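Local atomic coordinates of high affinity transport system protein p37 (Mycoplasma hyorhinis, PDB entry 3EKI), a protein that binds thiamine diphosphate as the extracytoplasmic lipoprotein of a high-affinity transport system. Residues V131-K135 with I394-E399; W197-Y202 with F312-N317; R216-K222 with M332-T338. One frame throughout, in Å; residues are numbered along the deposited sequence.

In the fold
The three contacts illustrate how chemistry follows position in a two-lobed binding protein. Interaction 3 is the core case: two adjacent strands of a mixed sheet, almost wholly buried, joined by backbone hydrogen bonds and clad in apolar side chains. Interaction 1, partly buried, joins two helices through one valine knob, with acidic and basic groups along its rim. Interaction 2 joins largely loops, and uses aromatic stacking, two direct hydrogen bonds and bridging waters, with one end of the contact lining the thiamine diphosphate pocket. Interactions 2 and 3 touch, where Phe-312 CD2 lies 3.6 Å from Trp-220 CH2, whereas interactions 1 and 2 lie on opposite sides of the chain's centre, their own centres about 30 Å apart.

Interaction 1: residues V131-K135 with I394-E399; sequences VEFLK and IVEVYE
Val-131 shows how one branched side chain can anchor a crossing between helices: it enters helix 390-402 as a knob in a hole formed by Ile-394, Val-395, Tyr-398 and Glu-399. Its two methyls divide the work. CG1, placed trans to the backbone nitrogen (chi1 166°), approaches the Tyr-398 ring at CD2 (3.7 Å), while CG2 meets the CG2 methyl of Ile-394 at 3.8 Å and also lies against Val-395. A polar contact flanks this apolar centre. The Tyr-398 hydroxyl donates to OE2 of Glu-132, with OH and OE2 2.6 Å apart, and the bond uses the anti lone pair of the carboxylate. That oxygen arrives at the edge of the ring, near its plane, yet the carboxylate and ring planes are turned 77° apart; the bend of the Glu-132 chain at chi2 carries it across to the phenol.

Charges gather at the outer rim. Glu-399 OE1 lies 4.7 Å from Glu-132 OE2 and 5.5 Å from Lys-135 NZ, so the lysine may moderate the proximity of the two acids without a direct bond to Glu-399. Beneath the side chains, the axes of the short helical segments pass 11.1 Å apart at -110°, a steep crossing that concentrates the interface on this one region. Phe-390, one turn before Ile-394, extends the apolar patch onto Val-131 and Leu-134. Ile-394 also packs on Pro-342 and on Glu-146 of strand 141-152, while Phe-133 turns to helix 106-115, which places helix 127-136 between that helix and helix 390-402.

Interaction 2: residues W197-Y202 with F312-N317; sequences WNGNVY and FAWTHN. With TPP (thiamine diphosphate), chain B.
Trp-197 and His-316 form the tight part of this loop-to-loop contact. The imidazole lies face to face with the five-membered ring of the indole, centroids 4.2 Å apart and planes inclined by 23°, and His-316 CB sits over the six-membered ring in a CH-pi contact. The indole is also packed against Tyr-202, whose ring receives Trp-197 CE3 over one face. Tyr-202 is fixed at both ends: its backbone N donates to Ala-313 O (2.8 Å), and its hydroxyl accepts from Asn-317 N at 2.9 Å while donating to a water that in turn donates to Asn-317 OD1.

The side nearer solvent is looser. There a second water donates to Asn-200 O and Trp-314 O, linking two acceptors that cannot bond each other. Asn-198 OD1 accepts from Asn-200 N, an Asx turn, and from Val-201 N as well, completing an Asx motif that pins the exposed turn.

The ligand side is close-packed again. Trp-314 lays one indole face over the pyrimidine of thiamine diphosphate, CE3 being 3.3 Å from C6', while Asn-200 and Val-201 CG1 close on the methyl CM2.

Asp-192 holds His-316 NE2, and Pro-377 O receives Asn-200 ND2. Ala-313 and Trp-314 rest on Tyr-206 of strand 206-207 and Phe-152 of strand 141-152, while Phe-312 reaches Phe-182 of helix 170-184.

Interaction 3: residues R216-K222 with M332-T338; sequences RGMIWIK and MEALIVT
Trp-220 is held between two methionine methyls, one from each strand. Met-332 CE crosses from the partner strand to one face of the indole, 3.6 Å from Trp-220 CD2, in a CH-pi contact. The Met-332 chain is extended beyond CG, which lets its methyl overhang the ring. Met-218 CE occupies the opposite face, offset toward the rim: its CG stands between the backbone N and carbonyl carbon (chi1 66°), and a bend at chi3 helps bring CE also to Ala-334 CB (3.6 Å). Ser-307 accepts from the indole NE1.

The backbones pair antiparallel with a classic beta bulge, in which Leu-335 and Ile-336 both face Ile-219. Ile-219 N donates to Ile-336 O at 2.9 Å, while its own O accepts from Leu-335 N at 2.8 Å. This pairing, continued by the two bonds between Ile-221 and Glu-333, joins strand 331-337 as an outermost strand to the five-stranded mixed sheet, an arrangement consistent with an alpha/beta lobe of the periplasmic-binding-protein clan.

The bulge also places two side chains beside Ile-219, pointing the same way as it does: CG2 meets Leu-335 CD2, and CD1 meets Ile-336 CG2, both at 4.0 Å. Ile-221 crosses Leu-335 at about a right angle through CG2, and its CG1 touches CG of Glu-333, whose OE1 forms a salt bridge with Lys-232 of helix 225-236. At the other end, the extended Arg-216 chain brings NH1 to Thr-338 O (3.1 Å), in the guanidinium plane and the carbonyl plane alike; Asp-155 pairs with NE, and Lys-160 O is a second acceptor for NH1. Thr-338 OG1 accepts from Gly-217 N.

Interaction 1: residues V131-K135 with I394-E399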
loop_
_atom_site.group_PDB
_atom_site.type_symbol
_atom_site.label_atom_id
_atom_site.label_comp_id
_atom_site.label_asym_id
_atom_site.label_seq_id
_atom_site.Cartn_x
_atom_site.Cartn_y
_atom_site.Cartn_z
ATOM N N VAL A 131 0.070 -7.272 10.903
ATOM C CA VAL A 131 1.039 -8.142 11.552
ATOM C C VAL A 131 1.380 -7.572 12.921
ATOM O O VAL A 131 1.385 -8.291 13.920
ATOM C CB VAL A 131 2.309 -8.315 10.683
ATOM C CG1 VAL A 131 3.459 -8.935 11.471
ATOM C CG2 VAL A 131 1.989 -9.154 9.445
ATOM N N GLU A 132 1.648 -6.269 13.002
ATOM C CA GLU A 132 2.016 -5.656 14.286
ATOM C C GLU A 132 0.841 -5.734 15.264
ATOM O O GLU A 132 0.996 -5.908 16.477
ATOM C CB GLU A 132 2.453 -4.222 14.080
ATOM C CG GLU A 132 3.673 -3.959 13.221
ATOM C CD GLU A 132 4.990 -4.407 13.821
ATOM O OE1 GLU A 132 4.998 -4.690 15.038
ATOM O OE2 GLU A 132 6.008 -4.472 13.090
ATOM N N PHE A 133 -0.388 -5.612 14.750
ATOM C CA PHE A 133 -1.550 -5.681 15.645
ATOM C C PHE A 133 -1.684 -7.087 16.214
ATOM O O PHE A 133 -1.931 -7.296 17.405
ATOM C CB PHE A 133 -2.811 -5.277 14.876
ATOM C CG PHE A 133 -4.096 -5.383 15.683
ATOM C CD1 PHE A 133 -4.494 -4.354 16.509
ATOM C CD2 PHE A 133 -4.898 -6.504 15.598
ATOM C CE1 PHE A 133 -5.665 -4.433 17.248
ATOM C CE2 PHE A 133 -6.077 -6.601 16.345
ATOM C CZ PHE A 133 -6.463 -5.558 17.148
ATOM N N LEU A 134 -1.532 -8.082 15.342
ATOM C CA LEU A 134 -1.687 -9.470 15.782
ATOM C C LEU A 134 -0.535 -9.934 16.659
ATOM O O LEU A 134 -0.706 -10.842 17.476
ATOM C CB LEU A 134 -1.896 -10.353 14.554
ATOM C CG LEU A 134 -3.306 -10.290 13.974
ATOM C CD1 LEU A 134 -3.390 -10.999 12.635
ATOM C CD2 LEU A 134 -4.317 -10.925 14.925
ATOM N N LYS A 135 0.645 -9.325 16.542
ATOM C CA LYS A 135 1.736 -9.634 17.464
ATOM C C LYS A 135 1.319 -9.303 18.892
ATOM O O LYS A 135 1.600 -10.040 19.827
ATOM C CB LYS A 135 2.984 -8.853 17.056
ATOM C CG LYS A 135 4.287 -9.594 17.280
ATOM C CD LYS A 135 5.287 -9.367 16.157
ATOM C CE LYS A 135 6.696 -9.786 16.538
ATOM N NZ LYS A 135 6.749 -10.921 17.502
ATOM N N ILE A 394 2.565 -14.123 5.167
ATOM C CA ILE A 394 2.490 -12.715 5.505
ATOM C C ILE A 394 3.521 -12.331 6.569
ATOM O O ILE A 394 4.248 -11.452 6.372
ATOM C CB ILE A 394 1.079 -12.271 6.009
ATOM C CG1 ILE A 394 0.001 -12.751 5.064
ATOM C CG2 ILE A 394 0.964 -10.761 6.154
ATOM C CD1 ILE A 394 0.060 -12.158 3.777
ATOM N N VAL A 395 3.460 -12.984 7.718
ATOM C CA VAL A 395 4.295 -12.571 8.825
ATOM C C VAL A 395 5.789 -12.706 8.483
ATOM O O VAL A 395 6.530 -11.824 8.681
ATOM C CB VAL A 395 4.039 -13.371 10.179
ATOM C CG1 VAL A 395 5.025 -12.967 11.203
ATOM C CG2 VAL A 395 2.660 -13.149 10.654
ATOM N N GLU A 396 6.167 -13.848 7.975
ATOM C CA GLU A 396 7.591 -14.064 7.703
ATOM C C GLU A 396 8.033 -13.114 6.590
ATOM O O GLU A 396 9.123 -12.757 6.558
ATOM C CB GLU A 396 7.938 -15.508 7.322
ATOM C CG GLU A 396 7.948 -16.385 8.498
ATOM C CD GLU A 396 7.996 -17.824 8.165
ATOM O OE1 GLU A 396 8.164 -18.194 7.049
ATOM O OE2 GLU A 396 7.839 -18.572 9.069
ATOM N N VAL A 397 7.173 -12.788 5.679
ATOM C CA VAL A 397 7.595 -11.940 4.600
ATOM C C VAL A 397 7.831 -10.540 5.145
ATOM O O VAL A 397 8.772 -9.918 4.795
ATOM C CB VAL A 397 6.515 -11.902 3.494
ATOM C CG1 VAL A 397 6.795 -10.894 2.299
ATOM C CG2 VAL A 397 6.332 -13.242 2.970
ATOM N N TYR A 398 6.907 -10.059 5.961
ATOM C CA TYR A 398 7.036 -8.751 6.578
ATOM C C TYR A 398 8.287 -8.681 7.450
ATOM O O TYR A 398 9.026 -7.690 7.355
ATOM C CB TYR A 398 5.807 -8.410 7.403
ATOM C CG TYR A 398 5.898 -7.173 8.259
ATOM C CD1 TYR A 398 5.709 -5.910 7.707
ATOM C CD2 TYR A 398 6.170 -7.248 9.626
ATOM C CE1 TYR A 398 5.792 -4.773 8.498
ATOM C CE2 TYR A 398 6.259 -6.130 10.413
ATOM C CZ TYR A 398 6.063 -4.896 9.845
ATOM O OH TYR A 398 6.152 -3.771 10.638
ATOM N N GLU A 399 8.497 -9.722 8.263
ATOM C CA GLU A 399 9.635 -9.677 9.184
ATOM C C GLU A 399 10.955 -9.659 8.409
ATOM O O GLU A 399 11.868 -8.953 8.862
ATOM C CB GLU A 399 9.573 -10.825 10.183
ATOM C CG GLU A 399 8.504 -10.691 11.249
ATOM C CD GLU A 399 8.428 -9.420 12.049
ATOM O OE1 GLU A 399 7.304 -8.982 12.400
ATOM O OE2 GLU A 399 9.481 -8.814 12.359
#

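Interaction 2: residues W197-Y202 with F312-N317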
loop_
_atom_site.group_PDB
_atom_site.type_symbol
_atom_site.label_atom_id
_atom_site.label_comp_id
_atom_site.label_asym_id
_atom_site.label_seq_id
_atom_site.Cartn_x
_atom_site.Cartn_y
_atom_site.Cartn_z
ATOM N N TRP A 197 -3.947 7.462 -18.503
ATOM C CA TRP A 197 -4.666 7.759 -17.289
ATOM C C TRP A 197 -6.106 7.258 -17.450
ATOM O O TRP A 197 -6.744 7.567 -18.457
ATOM C CB TRP A 197 -4.648 9.250 -17.002
ATOM C CG TRP A 197 -5.420 9.635 -15.789
ATOM C CD1 TRP A 197 -6.614 10.280 -15.704
ATOM C CD2 TRP A 197 -5.005 9.379 -14.446
ATOM N NE1 TRP A 197 -6.972 10.439 -14.384
ATOM C CE2 TRP A 197 -5.990 9.889 -13.595
ATOM C CE3 TRP A 197 -3.873 8.755 -13.924
ATOM C CZ2 TRP A 197 -5.894 9.799 -12.209
ATOM C CZ3 TRP A 197 -3.783 8.671 -12.541
ATOM C CH2 TRP A 197 -4.774 9.185 -11.715
ATOM N N ASN A 198 -6.621 6.500 -16.497
ATOM C CA ASN A 198 -7.991 5.981 -16.652
ATOM C C ASN A 198 -8.905 6.517 -15.551
ATOM O O ASN A 198 -9.956 5.926 -15.307
ATOM C CB ASN A 198 -7.983 4.467 -16.621
ATOM C CG ASN A 198 -7.563 3.898 -15.273
ATOM O OD1 ASN A 198 -7.250 4.629 -14.330
ATOM N ND2 ASN A 198 -7.548 2.570 -15.201
ATOM N N GLY A 199 -8.468 7.594 -14.919
ATOM C CA GLY A 199 -9.128 8.228 -13.797
ATOM C C GLY A 199 -8.642 7.692 -12.453
ATOM O O GLY A 199 -8.862 8.353 -11.432
ATOM N N ASN A 200 -8.023 6.529 -12.505
ATOM C CA ASN A 200 -7.486 5.792 -11.378
ATOM C C ASN A 200 -5.956 5.778 -11.302
ATOM O O ASN A 200 -5.359 6.217 -10.316
ATOM C CB ASN A 200 -8.007 4.353 -11.470
ATOM C CG ASN A 200 -7.708 3.566 -10.212
ATOM O OD1 ASN A 200 -7.734 4.135 -9.117
ATOM N ND2 ASN A 200 -7.438 2.285 -10.370
ATOM N N VAL A 201 -5.326 5.251 -12.341
ATOM C CA VAL A 201 -3.896 5.117 -12.502
ATOM C C VAL A 201 -3.460 5.484 -13.930
ATOM O O VAL A 201 -4.250 5.482 -14.872
ATOM C CB VAL A 201 -3.379 3.683 -12.277
ATOM C CG1 VAL A 201 -3.780 3.171 -10.896
ATOM C CG2 VAL A 201 -3.876 2.761 -13.359
ATOM N N TYR A 202 -2.165 5.769 -14.022
ATOM C CA TYR A 202 -1.495 5.796 -15.319
ATOM C C TYR A 202 -1.147 4.386 -15.733
ATOM O O TYR A 202 -0.176 3.754 -15.305
ATOM C CB TYR A 202 -0.245 6.661 -15.204
ATOM C CG TYR A 202 -0.436 8.125 -15.041
ATOM C CD1 TYR A 202 -0.905 8.859 -16.141
ATOM C CD2 TYR A 202 -0.174 8.833 -13.874
ATOM C CE1 TYR A 202 -1.096 10.209 -16.039
ATOM C CE2 TYR A 202 -0.361 10.195 -13.762
ATOM C CZ TYR A 202 -0.832 10.888 -14.871
ATOM O OH TYR A 202 -1.010 12.237 -14.776
ATOM N N PHE A 312 3.456 8.038 -7.772
ATOM C CA PHE A 312 3.090 8.933 -8.872
ATOM C C PHE A 312 2.128 8.257 -9.844
ATOM O O PHE A 312 1.364 8.879 -10.579
ATOM C CB PHE A 312 4.358 9.427 -9.579
ATOM C CG PHE A 312 5.319 8.333 -9.982
ATOM C CD1 PHE A 312 5.083 7.568 -11.124
ATOM C CD2 PHE A 312 6.469 8.055 -9.242
ATOM C CE1 PHE A 312 5.939 6.565 -11.508
ATOM C CE2 PHE A 312 7.317 7.037 -9.626
ATOM C CZ PHE A 312 7.061 6.278 -10.748
ATOM N N ALA A 313 2.138 6.931 -9.881
ATOM C CA ALA A 313 1.330 6.159 -10.815
ATOM C C ALA A 313 -0.161 6.304 -10.529
ATOM O O ALA A 313 -0.925 6.128 -11.494
ATOM C CB ALA A 313 1.704 4.689 -10.799
ATOM N N TRP A 314 -0.579 6.615 -9.325
ATOM C CA TRP A 314 -1.984 6.865 -9.047
ATOM C C TRP A 314 -2.262 8.292 -8.639
ATOM O O TRP A 314 -3.282 8.591 -7.995
ATOM C CB TRP A 314 -2.458 5.901 -7.965
ATOM C CG TRP A 314 -1.793 5.907 -6.638
ATOM C CD1 TRP A 314 -2.023 6.763 -5.603
ATOM C CD2 TRP A 314 -0.776 4.995 -6.193
ATOM N NE1 TRP A 314 -1.207 6.439 -4.545
ATOM C CE2 TRP A 314 -0.438 5.364 -4.881
ATOM C CE3 TRP A 314 -0.130 3.910 -6.785
ATOM C CZ2 TRP A 314 0.527 4.689 -4.131
ATOM C CZ3 TRP A 314 0.826 3.247 -6.034
ATOM C CH2 TRP A 314 1.137 3.632 -4.747
ATOM N N THR A 315 -1.358 9.200 -9.000
ATOM C CA THR A 315 -1.412 10.600 -8.629
ATOM C C THR A 315 -1.495 11.388 -9.938
ATOM O O THR A 315 -0.539 11.415 -10.700
ATOM C CB THR A 315 -0.193 11.061 -7.816
ATOM O OG1 THR A 315 -0.091 10.281 -6.601
ATOM C CG2 THR A 315 -0.318 12.520 -7.408
ATOM N N HIS A 316 -2.639 11.989 -10.211
ATOM C CA HIS A 316 -2.808 12.683 -11.484
ATOM C C HIS A 316 -1.949 13.922 -11.499
ATOM O O HIS A 316 -1.928 14.715 -10.556
ATOM C CB HIS A 316 -4.289 13.030 -11.601
ATOM C CG HIS A 316 -4.649 13.491 -12.978
ATOM N ND1 HIS A 316 -5.511 14.553 -13.189
ATOM C CD2 HIS A 316 -4.287 13.045 -14.193
ATOM C CE1 HIS A 316 -5.647 14.737 -14.485
ATOM N NE2 HIS A 316 -4.919 13.839 -15.129
ATOM N N ASN A 317 -1.191 14.153 -12.573
ATOM C CA ASN A 317 -0.257 15.275 -12.478
ATOM C C ASN A 317 -0.972 16.610 -12.613
ATOM O O ASN A 317 -0.378 17.642 -12.300
ATOM C CB ASN A 317 0.853 15.092 -13.506
ATOM C CG ASN A 317 0.420 15.186 -14.945
ATOM O OD1 ASN A 317 -0.745 15.350 -15.279
ATOM N ND2 ASN A 317 1.396 15.076 -15.831
HETATM N "N1'" TPP B . -3.163 1.964 -6.471
HETATM C "C2'" TPP B . -4.292 2.714 -6.486
HETATM C CM2 TPP B . -5.147 2.729 -7.758
HETATM N "N3'" TPP B . -4.663 3.421 -5.404
HETATM C "C4'" TPP B . -3.945 3.303 -4.255
HETATM N "N4'" TPP B . -4.380 3.945 -3.168
HETATM C "C5'" TPP B . -2.743 2.581 -4.233
HETATM C "C6'" TPP B . -2.379 1.916 -5.397
HETATM C "C7'" TPP B . -1.809 2.459 -3.020
HETATM N N3 TPP B . -2.091 1.345 -2.097
HETATM C C2 TPP B . -3.300 0.835 -1.862
HETATM S S1 TPP B . -3.160 -0.487 -0.726
HETATM C C5 TPP B . -1.432 -0.274 -0.585
HETATM C C4 TPP B . -1.085 0.842 -1.322
HETATM C CM4 TPP B . 0.390 1.200 -1.607
HETATM C C6 TPP B . -0.536 -1.081 0.360
HETATM C C7 TPP B . -0.715 -0.607 1.805
HETATM O O7 TPP B . -0.262 0.759 1.909
HETATM P PA TPP B . -0.720 1.787 3.032
HETATM O O1A TPP B . -0.306 3.149 2.615
HETATM O O2A TPP B . -2.187 1.632 3.318
HETATM O O3A TPP B . -0.045 1.342 4.387
HETATM P PB TPP B . 1.410 1.766 4.916
HETATM O O1B TPP B . 2.463 1.260 3.979
HETATM O O2B TPP B . 1.499 1.078 6.336
HETATM O O3B TPP B . 1.458 3.335 5.158
HETATM O O HOH W 1 -5.901 7.644 -8.114
HETATM O O HOH W 2 -1.787 13.346 -17.082
#

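Interaction 3: residues R216-K222 with M332-T338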
loop_
_atom_site.group_PDB
_atom_site.type_symbol
_atom_site.label_atom_id
_atom_site.label_comp_id
_atom_site.label_asym_id
_atom_site.label_seq_id
_atom_site.Cartn_x
_atom_site.Cartn_y
_atom_site.Cartn_z
ATOM N N ARG A 216 6.475 -2.066 -2.191
ATOM C CA ARG A 216 7.644 -1.512 -1.527
ATOM C C ARG A 216 7.441 -0.041 -1.190
ATOM O O ARG A 216 6.533 0.625 -1.692
ATOM C CB ARG A 216 8.883 -1.587 -2.427
ATOM C CG ARG A 216 9.199 -2.953 -2.993
ATOM C CD ARG A 216 10.405 -2.817 -3.930
ATOM N NE ARG A 216 10.529 -4.036 -4.696
ATOM C CZ ARG A 216 11.222 -5.119 -4.408
ATOM N NH1 ARG A 216 11.932 -5.173 -3.281
ATOM N NH2 ARG A 216 11.186 -6.132 -5.270
ATOM N N GLY A 217 8.306 0.516 -0.350
ATOM C CA GLY A 217 8.482 1.930 -0.208
ATOM C C GLY A 217 9.642 2.389 -1.112
ATOM O O GLY A 217 10.239 1.585 -1.823
ATOM N N MET A 218 9.868 3.695 -1.044
ATOM C CA MET A 218 10.991 4.242 -1.819
ATOM C C MET A 218 11.485 5.502 -1.145
ATOM O O MET A 218 10.758 6.152 -0.400
ATOM C CB MET A 218 10.583 4.533 -3.245
ATOM C CG MET A 218 9.564 5.626 -3.426
ATOM S SD MET A 218 9.133 5.889 -5.151
ATOM C CE MET A 218 10.636 6.609 -5.777
ATOM N N ILE A 219 12.735 5.844 -1.413
ATOM C CA ILE A 219 13.325 7.071 -0.921
ATOM C C ILE A 219 13.619 7.993 -2.118
ATOM O O ILE A 219 14.324 7.532 -3.003
ATOM C CB ILE A 219 14.624 6.817 -0.135
ATOM C CG1 ILE A 219 14.391 5.895 1.070
ATOM C CG2 ILE A 219 15.289 8.116 0.289
ATOM C CD1 ILE A 219 15.592 5.479 1.862
ATOM N N TRP A 220 13.082 9.181 -2.042
ATOM C CA TRP A 220 13.294 10.262 -2.985
ATOM C C TRP A 220 14.342 11.231 -2.456
ATOM O O TRP A 220 14.451 11.441 -1.259
ATOM C CB TRP A 220 12.031 11.069 -3.186
ATOM C CG TRP A 220 10.847 10.406 -3.767
ATOM C CD1 TRP A 220 9.836 9.773 -3.080
ATOM C CD2 TRP A 220 10.510 10.278 -5.156
ATOM N NE1 TRP A 220 8.903 9.278 -3.954
ATOM C CE2 TRP A 220 9.292 9.574 -5.237
ATOM C CE3 TRP A 220 11.125 10.706 -6.341
ATOM C CZ2 TRP A 220 8.665 9.274 -6.439
ATOM C CZ3 TRP A 220 10.483 10.393 -7.528
ATOM C CH2 TRP A 220 9.276 9.690 -7.581
ATOM N N ILE A 221 15.051 11.859 -3.403
ATOM C CA ILE A 221 15.918 12.994 -3.147
ATOM C C ILE A 221 15.579 14.118 -4.115
ATOM O O ILE A 221 15.078 13.865 -5.206
ATOM C CB ILE A 221 17.396 12.597 -3.205
ATOM C CG1 ILE A 221 17.856 12.071 -4.551
ATOM C CG2 ILE A 221 17.669 11.569 -2.079
ATOM C CD1 ILE A 221 19.364 11.872 -4.650
ATOM N N LYS A 222 15.834 15.343 -3.628
ATOM C CA LYS A 222 15.486 16.526 -4.422
ATOM C C LYS A 222 16.548 17.593 -4.237
ATOM O O LYS A 222 16.997 17.764 -3.112
ATOM C CB LYS A 222 14.137 17.083 -4.014
ATOM C CG LYS A 222 13.760 18.397 -4.651
ATOM C CD LYS A 222 13.304 19.501 -3.775
ATOM C CE LYS A 222 13.788 19.605 -2.358
ATOM N NZ LYS A 222 13.267 20.770 -1.642
ATOM N N MET A 332 13.523 16.112 -8.606
ATOM C CA MET A 332 13.246 15.058 -7.647
ATOM C C MET A 332 13.446 13.708 -8.314
ATOM O O MET A 332 12.943 13.474 -9.422
ATOM C CB MET A 332 11.802 15.231 -7.213
ATOM C CG MET A 332 11.394 14.598 -5.917
ATOM S SD MET A 332 9.690 15.075 -5.489
ATOM C CE MET A 332 9.269 13.622 -4.519
ATOM N N GLU A 333 14.182 12.802 -7.685
ATOM C CA GLU A 333 14.454 11.511 -8.275
ATOM C C GLU A 333 14.515 10.424 -7.211
ATOM O O GLU A 333 14.728 10.719 -6.035
ATOM C CB GLU A 333 15.774 11.534 -9.057
ATOM C CG GLU A 333 16.989 11.820 -8.209
ATOM C CD GLU A 333 18.212 12.262 -9.008
ATOM O OE1 GLU A 333 19.325 11.868 -8.610
ATOM O OE2 GLU A 333 18.131 12.992 -10.012
ATOM N N ALA A 334 14.338 9.194 -7.654
ATOM C CA ALA A 334 14.429 8.053 -6.776
ATOM C C ALA A 334 15.888 7.748 -6.435
ATOM O O ALA A 334 16.733 7.693 -7.334
ATOM C CB ALA A 334 13.777 6.847 -7.433
ATOM N N LEU A 335 16.146 7.511 -5.160
ATOM C CA LEU A 335 17.453 7.057 -4.697
ATOM C C LEU A 335 17.552 5.552 -4.581
ATOM O O LEU A 335 18.478 4.895 -5.074
ATOM C CB LEU A 335 17.754 7.737 -3.362
ATOM C CG LEU A 335 19.029 7.258 -2.653
ATOM C CD1 LEU A 335 20.249 7.758 -3.374
ATOM C CD2 LEU A 335 18.951 7.721 -1.204
ATOM N N ILE A 336 16.559 4.934 -3.920
ATOM C CA ILE A 336 16.544 3.509 -3.701
ATOM C C ILE A 336 15.116 3.111 -3.302
ATOM O O ILE A 336 14.414 3.966 -2.755
ATOM C CB ILE A 336 17.546 3.075 -2.623
ATOM C CG1 ILE A 336 17.824 1.578 -2.548
ATOM C CG2 ILE A 336 17.146 3.624 -1.263
ATOM C CD1 ILE A 336 19.043 1.200 -1.744
ATOM N N VAL A 337 14.730 1.886 -3.629
ATOM C CA VAL A 337 13.446 1.393 -3.094
ATOM C C VAL A 337 13.715 0.543 -1.860
ATOM O O VAL A 337 14.862 0.393 -1.409
ATOM C CB VAL A 337 12.616 0.627 -4.122
ATOM C CG1 VAL A 337 12.337 1.595 -5.288
ATOM C CG2 VAL A 337 13.246 -0.652 -4.605
ATOM N N THR A 338 12.681 -0.043 -1.273
ATOM C CA THR A 338 12.871 -0.851 -0.077
ATOM C C THR A 338 12.673 -2.334 -0.371
ATOM O O THR A 338 12.419 -2.744 -1.491
ATOM C CB THR A 338 11.906 -0.455 1.050
ATOM O OG1 THR A 338 10.562 -0.903 0.718
ATOM C CG2 THR A 338 11.826 1.050 1.260
#